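Local atomic coordinates of 3-deoxy-manno-octulosonate cytidylyltransferase (Escherichia coli, PDB entry 1H7E), a protein that catalyses the transfer of CMP from CTP to 3-deoxy-manno-octulosonate, probably activating this eight-carbon sugar for incorporation into bacterial lipopolysaccharide. Residues Ser75-Leu80 / Tyr176-Asp181. Numbering follows the deposited sequence.
Sequences SGTDRL and YAYRRD
The backbones stay well apart, with the CA atoms of L80 and Y178 9.8 Å from each other, and side chains and two waters bridge the start of helix 76-86 and the end of strand 169-179. On the strand side Y178 alone makes the contact. Its CG is anti to the carbonyl carbon (chi1 -60°), and the ring reaches across to the helix. Methyl CD2 of L80 comes in obliquely on the CD2-CE2 bond of the ring, 3.5 Å from CD2 of Y178. At the far end of the ring, OH of Y178 lies 3.5 Å from OG1 of T77. Two waters link these hydroxyls. They sit at the ring edge, in its plane, 2.6 and 2.8 Å from OH of Y178. The second water binds OG1 of T77 only weakly. The strand belongs to the central mixed sheet of this GT-A-like cytidylyltransferase, and helix 76-86 packs on that sheet. OH of Y178 also lies 3.7 Å above the plane of the Y176 ring, toward its rim. A phenylalanine at Y178 would probably leave both waters without their tyrosine partner and break the water-mediated link to T77. S75 and D78 form a capping box at the helix start.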
ATOM      1  N   SER A  75       1.936  23.108   1.684  1.00 64.87           N
ATOM      2  CA  SER A  75       1.140  22.173   0.904  1.00 59.83           C
ATOM      3  C   SER A  75      -0.231  22.666   0.463  1.00 55.75           C
ATOM      4  O   SER A  75      -0.873  23.461   1.149  1.00 55.99           O
ATOM      5  CB  SER A  75       0.996  20.882   1.691  1.00 60.34           C
ATOM      6  OG  SER A  75       0.307  21.083   2.913  1.00 56.61           O
ATOM      7  N   GLY A  76      -0.684  22.162  -0.678  1.00 49.53           N
ATOM      8  CA  GLY A  76      -1.982  22.551  -1.192  1.00 43.07           C
ATOM      9  C   GLY A  76      -3.130  22.148  -0.277  1.00 38.52           C
ATOM     10  O   GLY A  76      -4.249  22.647  -0.436  1.00 38.11           O
ATOM     11  N   THR A  77      -2.872  21.212   0.638  1.00 32.93           N
ATOM     12  CA  THR A  77      -3.894  20.761   1.580  1.00 28.68           C
ATOM     13  C   THR A  77      -3.960  21.757   2.719  1.00 25.43           C
ATOM     14  O   THR A  77      -5.037  21.981   3.270  1.00 22.64           O
ATOM     15  CB  THR A  77      -3.645  19.322   2.092  1.00 27.46           C
ATOM     16  OG1 THR A  77      -3.648  18.440   0.973  1.00 29.34           O
ATOM     17  CG2 THR A  77      -4.752  18.864   3.033  1.00 23.81           C
ATOM     18  N   ASP A  78      -2.819  22.361   3.063  1.00 24.11           N
ATOM     19  CA  ASP A  78      -2.791  23.382   4.112  1.00 27.19           C
ATOM     20  C   ASP A  78      -3.617  24.583   3.646  1.00 26.07           C
ATOM     21  O   ASP A  78      -4.283  25.224   4.457  1.00 26.42           O
ATOM     22  CB  ASP A  78      -1.372  23.867   4.410  1.00 31.92           C
ATOM     23  CG  ASP A  78      -0.546  22.859   5.194  1.00 36.21           C
ATOM     24  OD1 ASP A  78      -1.072  22.193   6.114  1.00 35.14           O
ATOM     25  OD2 ASP A  78       0.655  22.763   4.893  1.00 39.69           O
ATOM     26  N   ARG A  79      -3.545  24.899   2.350  1.00 25.28           N
ATOM     27  CA  ARG A  79      -4.304  26.011   1.783  1.00 22.03           C
ATOM     28  C   ARG A  79      -5.809  25.756   1.909  1.00 20.65           C
ATOM     29  O   ARG A  79      -6.579  26.672   2.204  1.00 18.75           O
ATOM     30  CB  ARG A  79      -3.910  26.237   0.330  1.00 26.50           C
ATOM     31  CG  ARG A  79      -4.775  27.253  -0.416  1.00 33.90           C
ATOM     32  CD  ARG A  79      -4.182  27.606  -1.803  1.00 40.89           C
ATOM     33  NE  ARG A  79      -3.253  28.740  -1.739  1.00 48.60           N
ATOM     34  CZ  ARG A  79      -1.951  28.654  -1.474  1.00 52.05           C
ATOM     35  NH1 ARG A  79      -1.374  27.478  -1.260  1.00 55.72           N
ATOM     36  NH2 ARG A  79      -1.239  29.760  -1.321  1.00 54.92           N
ATOM     37  N   LEU A  80      -6.224  24.502   1.723  1.00 18.41           N
ATOM     38  CA  LEU A  80      -7.635  24.120   1.850  1.00 17.44           C
ATOM     39  C   LEU A  80      -8.102  24.209   3.319  1.00 17.71           C
ATOM     40  O   LEU A  80      -9.272  24.480   3.575  1.00 16.91           O
ATOM     41  CB  LEU A  80      -7.865  22.698   1.293  1.00 15.97           C
ATOM     42  CG  LEU A  80      -9.279  22.115   1.205  1.00 20.36           C
ATOM     43  CD1 LEU A  80     -10.136  22.939   0.277  1.00 18.38           C
ATOM     44  CD2 LEU A  80      -9.205  20.698   0.687  1.00 21.12           C
ATOM     45  N   TYR A 176      -9.527  15.446  -4.999  1.00 10.91           N
ATOM     46  CA  TYR A 176      -9.912  14.881  -3.706  1.00 10.88           C
ATOM     47  C   TYR A 176     -11.194  15.463  -3.131  1.00 14.00           C
ATOM     48  O   TYR A 176     -11.522  16.614  -3.413  1.00 15.11           O
ATOM     49  CB  TYR A 176      -8.832  15.186  -2.669  1.00 11.41           C
ATOM     50  CG  TYR A 176      -7.462  14.624  -2.944  1.00 11.95           C
ATOM     51  CD1 TYR A 176      -6.547  15.326  -3.731  1.00 15.53           C
ATOM     52  CD2 TYR A 176      -7.058  13.419  -2.368  1.00 13.11           C
ATOM     53  CE1 TYR A 176      -5.251  14.840  -3.935  1.00 16.61           C
ATOM     54  CE2 TYR A 176      -5.766  12.923  -2.560  1.00 13.43           C
ATOM     55  CZ  TYR A 176      -4.875  13.636  -3.337  1.00 14.66           C
ATOM     56  OH  TYR A 176      -3.596  13.172  -3.494  1.00 18.57           O
ATOM     57  N   ALA A 177     -11.907  14.654  -2.347  1.00 12.12           N
ATOM     58  CA  ALA A 177     -13.109  15.084  -1.613  1.00 11.15           C
ATOM     59  C   ALA A 177     -12.755  14.779  -0.148  1.00 13.54           C
ATOM     60  O   ALA A 177     -12.342  13.659   0.184  1.00 14.68           O
ATOM     61  CB  ALA A 177     -14.346  14.296  -2.035  1.00 11.48           C
ATOM     62  N   TYR A 178     -12.864  15.780   0.717  1.00 11.20           N
ATOM     63  CA  TYR A 178     -12.552  15.613   2.133  1.00 11.41           C
ATOM     64  C   TYR A 178     -13.744  15.955   2.982  1.00 14.46           C
ATOM     65  O   TYR A 178     -14.420  16.930   2.709  1.00 15.50           O
ATOM     66  CB  TYR A 178     -11.468  16.594   2.591  1.00 14.17           C
ATOM     67  CG  TYR A 178     -10.144  16.488   1.894  1.00 14.90           C
ATOM     68  CD1 TYR A 178      -9.139  15.653   2.390  1.00 15.03           C
ATOM     69  CD2 TYR A 178      -9.866  17.263   0.778  1.00 11.96           C
ATOM     70  CE1 TYR A 178      -7.891  15.605   1.797  1.00 15.68           C
ATOM     71  CE2 TYR A 178      -8.605  17.214   0.169  1.00 15.87           C
ATOM     72  CZ  TYR A 178      -7.632  16.384   0.693  1.00 16.24           C
ATOM     73  OH  TYR A 178      -6.385  16.347   0.127  1.00 23.04           O
ATOM     74  N   ARG A 179     -13.981  15.155   4.013  1.00 14.43           N
ATOM     75  CA  ARG A 179     -15.025  15.425   4.994  1.00 14.64           C
ATOM     76  C   ARG A 179     -14.443  16.584   5.845  1.00 15.91           C
ATOM     77  O   ARG A 179     -13.214  16.699   6.015  1.00 11.28           O
ATOM     78  CB  ARG A 179     -15.216  14.209   5.894  1.00 18.96           C
ATOM     79  CG  ARG A 179     -16.628  13.872   6.185  1.00 27.28           C
ATOM     80  CD  ARG A 179     -17.031  12.698   5.357  1.00 31.55           C
ATOM     81  NE  ARG A 179     -18.452  12.739   5.034  1.00 38.89           N
ATOM     82  CZ  ARG A 179     -19.045  11.920   4.171  1.00 41.43           C
ATOM     83  NH1 ARG A 179     -18.333  10.980   3.540  1.00 36.86           N
ATOM     84  NH2 ARG A 179     -20.345  12.066   3.913  1.00 42.98           N
ATOM     85  N   ARG A 180     -15.315  17.447   6.365  1.00 14.32           N
ATOM     86  CA  ARG A 180     -14.883  18.586   7.176  1.00 15.30           C
ATOM     87  C   ARG A 180     -13.986  18.203   8.368  1.00 12.73           C
ATOM     88  O   ARG A 180     -12.952  18.846   8.615  1.00 13.24           O
ATOM     89  CB  ARG A 180     -16.120  19.370   7.663  1.00 12.95           C
ATOM     90  CG  ARG A 180     -15.791  20.639   8.432  1.00 18.49           C
ATOM     91  CD  ARG A 180     -17.050  21.466   8.746  1.00 22.58           C
ATOM     92  NE  ARG A 180     -16.747  22.555   9.674  1.00 23.57           N
ATOM     93  CZ  ARG A 180     -16.316  23.769   9.330  1.00 25.27           C
ATOM     94  NH1 ARG A 180     -16.142  24.101   8.063  1.00 24.50           N
ATOM     95  NH2 ARG A 180     -15.976  24.637  10.276  1.00 27.26           N
ATOM     96  N   ASP A 181     -14.359  17.157   9.093  1.00 15.15           N
ATOM     97  CA  ASP A 181     -13.573  16.752  10.262  1.00 17.55           C
ATOM     98  C   ASP A 181     -12.135  16.334   9.953  1.00 18.23           C
ATOM     99  O   ASP A 181     -11.266  16.463  10.812  1.00 18.67           O
ATOM    100  CB  ASP A 181     -14.296  15.686  11.093  1.00 27.10           C
ATOM    101  CG  ASP A 181     -14.644  14.447  10.291  1.00 34.35           C
ATOM    102  OD1 ASP A 181     -15.845  14.167  10.112  1.00 40.79           O
ATOM    103  OD2 ASP A 181     -13.718  13.732   9.856  1.00 46.49           O
TER
HETATM  104  O   HOH W   1      -5.744  18.259  -1.551  1.00 34.43           O
HETATM  105  O   HOH W   2      -3.907  15.026   0.601  1.00 35.69           O